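Local coordinates for protein hemolysin (Xylella fastidiosa, PDB 2OAI) that is a predicted membrane protein of the CorC/HlyC family that probably binds flavin adenine dinucleotide, represented here by its calcium-binding C-terminal transporter-associated domain, at residues L31-A37 with W70-R74. Numbering follows the deposited sequence. Where two conformers were deposited one is given.
Sequences LREVLGA and WAGWR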
loop_
_atom_site.group_PDB
_atom_site.type_symbol
_atom_site.label_atom_id
_atom_site.label_comp_id
_atom_site.label_asym_id
_atom_site.label_seq_id
_atom_site.Cartn_x
_atom_site.Cartn_y
_atom_site.Cartn_z
ATOM N N LEU A 31 4.729 8.531 15.332
ATOM C CA LEU A 31 3.503 7.773 15.112
ATOM C C LEU A 31 2.510 8.008 16.269
ATOM O O LEU A 31 1.315 8.236 16.032
ATOM C CB LEU A 31 3.819 6.283 14.958
ATOM C CG LEU A 31 2.634 5.358 14.649
ATOM C CD1 LEU A 31 1.952 5.666 13.306
ATOM C CD2 LEU A 31 3.058 3.875 14.718
ATOM N N ARG A 32 3.003 7.993 17.510
ATOM C CA ARG A 32 2.133 8.189 18.658
ATOM C C ARG A 32 1.442 9.533 18.554
ATOM O O ARG A 32 0.264 9.651 18.896
ATOM C CB ARG A 32 2.902 8.143 19.987
ATOM C CG ARG A 32 3.319 6.742 20.364
ATOM C CD ARG A 32 3.776 6.631 21.856
ATOM N NE ARG A 32 4.463 5.350 22.052
ATOM C CZ ARG A 32 3.855 4.170 22.236
ATOM N NH1 ARG A 32 4.589 3.069 22.374
ATOM N NH2 ARG A 32 2.522 4.085 22.296
ATOM N N GLU A 33 2.195 10.537 18.124
ATOM C CA GLU A 33 1.666 11.902 18.055
ATOM C C GLU A 33 0.578 11.984 16.994
ATOM O O GLU A 33 -0.494 12.535 17.251
ATOM C CB GLU A 33 2.759 12.927 17.748
ATOM C CG GLU A 33 3.862 13.008 18.781
ATOM C CD GLU A 33 4.904 14.103 18.465
ATOM O OE1 GLU A 33 5.712 13.938 17.502
ATOM O OE2 GLU A 33 4.917 15.113 19.202
ATOM N N VAL A 34 0.821 11.406 15.820
ATOM C CA VAL A 34 -0.123 11.521 14.690
ATOM C C VAL A 34 -1.386 10.653 14.799
ATOM O O VAL A 34 -2.388 10.907 14.124
ATOM C CB VAL A 34 0.563 11.281 13.323
ATOM C CG1 VAL A 34 1.842 12.109 13.228
ATOM C CG2 VAL A 34 0.837 9.794 13.104
ATOM N N LEU A 35 -1.333 9.628 15.638
ATOM C CA LEU A 35 -2.514 8.834 15.936
ATOM C C LEU A 35 -3.220 9.291 17.203
ATOM O O LEU A 35 -4.334 8.838 17.474
ATOM C CB LEU A 35 -2.135 7.374 16.125
ATOM C CG LEU A 35 -1.386 6.621 15.017
ATOM C CD1 LEU A 35 -1.184 5.165 15.461
ATOM C CD2 LEU A 35 -2.068 6.711 13.626
ATOM N N GLY A 36 -2.570 10.156 17.984
ATOM C CA GLY A 36 -3.028 10.477 19.332
ATOM C C GLY A 36 -3.049 9.247 20.228
ATOM O O GLY A 36 -3.948 9.095 21.048
ATOM N N ALA A 37 -2.048 8.379 20.080
ATOM C CA ALA A 37 -1.980 7.106 20.809
ATOM C C ALA A 37 -0.913 7.122 21.889
ATOM O O ALA A 37 -0.888 8.021 22.723
ATOM C CB ALA A 37 -1.716 5.970 19.851
ATOM N N TRP A 70 -3.183 -2.112 17.542
ATOM C CA TRP A 70 -2.297 -1.469 18.509
ATOM C C TRP A 70 -2.871 -0.105 18.823
ATOM O O TRP A 70 -3.114 0.696 17.915
ATOM C CB TRP A 70 -0.888 -1.354 17.914
ATOM C CG TRP A 70 0.096 -0.520 18.717
ATOM C CD1 TRP A 70 0.770 -0.895 19.863
ATOM C CD2 TRP A 70 0.534 0.812 18.411
ATOM N NE1 TRP A 70 1.580 0.138 20.292
ATOM C CE2 TRP A 70 1.463 1.190 19.414
ATOM C CE3 TRP A 70 0.230 1.722 17.391
ATOM C CZ2 TRP A 70 2.086 2.455 19.422
ATOM C CZ3 TRP A 70 0.859 2.975 17.398
ATOM C CH2 TRP A 70 1.770 3.324 18.409
ATOM N N ALA A 71 -3.122 0.134 20.106
ATOM C CA ALA A 71 -3.617 1.434 20.588
ATOM C C ALA A 71 -4.900 1.940 19.903
ATOM O O ALA A 71 -5.006 3.142 19.605
ATOM C CB ALA A 71 -2.497 2.476 20.458
ATOM N N GLY A 72 -5.867 1.048 19.662
ATOM C CA GLY A 72 -7.118 1.387 18.967
ATOM C C GLY A 72 -6.999 1.574 17.440
ATOM O O GLY A 72 -7.914 2.108 16.809
ATOM N N TRP A 73 -5.890 1.129 16.847
ATOM C CA TRP A 73 -5.692 1.232 15.385
ATOM C C TRP A 73 -5.357 -0.135 14.811
ATOM O O TRP A 73 -4.736 -0.959 15.507
ATOM C CB TRP A 73 -4.518 2.183 15.083
ATOM C CG TRP A 73 -4.851 3.613 15.375
ATOM C CD1 TRP A 73 -4.871 4.231 16.596
ATOM C CD2 TRP A 73 -5.218 4.592 14.414
ATOM N NE1 TRP A 73 -5.236 5.554 16.451
ATOM C CE2 TRP A 73 -5.457 5.803 15.120
ATOM C CE3 TRP A 73 -5.365 4.569 13.020
ATOM C CZ2 TRP A 73 -5.835 6.982 14.479
ATOM C CZ3 TRP A 73 -5.766 5.753 12.375
ATOM C CH2 TRP A 73 -5.992 6.943 13.122
ATOM N N ARG A 74 -5.713 -0.359 13.550
ATOM C CA ARG A 74 -5.263 -1.545 12.846
ATOM C C ARG A 74 -4.111 -1.155 11.929
ATOM O O ARG A 74 -4.215 -0.189 11.169
ATOM C CB ARG A 74 -6.387 -2.139 12.001
ATOM C CG ARG A 74 -5.965 -3.355 11.154
ATOM C CD ARG A 74 -7.154 -4.226 10.887
ATOM N NE ARG A 74 -7.675 -4.794 12.140
ATOM C CZ ARG A 74 -8.765 -5.549 12.212
ATOM N NH1 ARG A 74 -9.435 -5.848 11.101
ATOM N NH2 ARG A 74 -9.166 -6.032 13.387
HETATM O O HOH W 1 -5.857 7.255 18.781
#
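Two tryptophans at the ends of a beta hairpin turn grip the last turn of helix 28-35, with L35 at the centre. The m,t rotamer of L35 places CD2 over W73 and CD1 between the two rings. L35 CD2 sits 3.7 Å from the centroid of the W73 six-membered ring, 4° off its normal, a CH-pi contact, while L35 CD1 lies at the edge of the W70 indole, 3.6 Å from W70 CZ3. The same W70 CZ3 receives CD2 of L31, also at 3.6 Å, so residues one helical turn apart share this ring. W70 (chi1 t) and W73 (chi1 m) both reach the helix from the type I' turn W70-W73, closed by W73 N to W70 O (3.0 Å). On the exposed side, R32 starts out sideways, but its extended chain brings W70 CZ2 over one guanidinium face, 3.3 Å from R32 NH2.

The helix ends in a Schellman motif, with G36 at positive phi: A37 N hydrogen-bonds to R32 O (2.9 Å) and G36 N to E33 O (3.2 Å). The chain thereby turns so that A37 CB reaches A71 CB at 3.6 Å. Water 1 bridges the polar groups, donating to L35 O (2.6 Å) and accepting from W73 NE1 (3.0 Å). Inside the domain, L31 also touches I22 and M53, and L35 F20 and L90, so the helix packs on the five-stranded antiparallel sheet and helix 50-58. Cohesion across this junction is thus chiefly apolar and aromatic, with a single water satisfying both the L35 carbonyl and an indole NH.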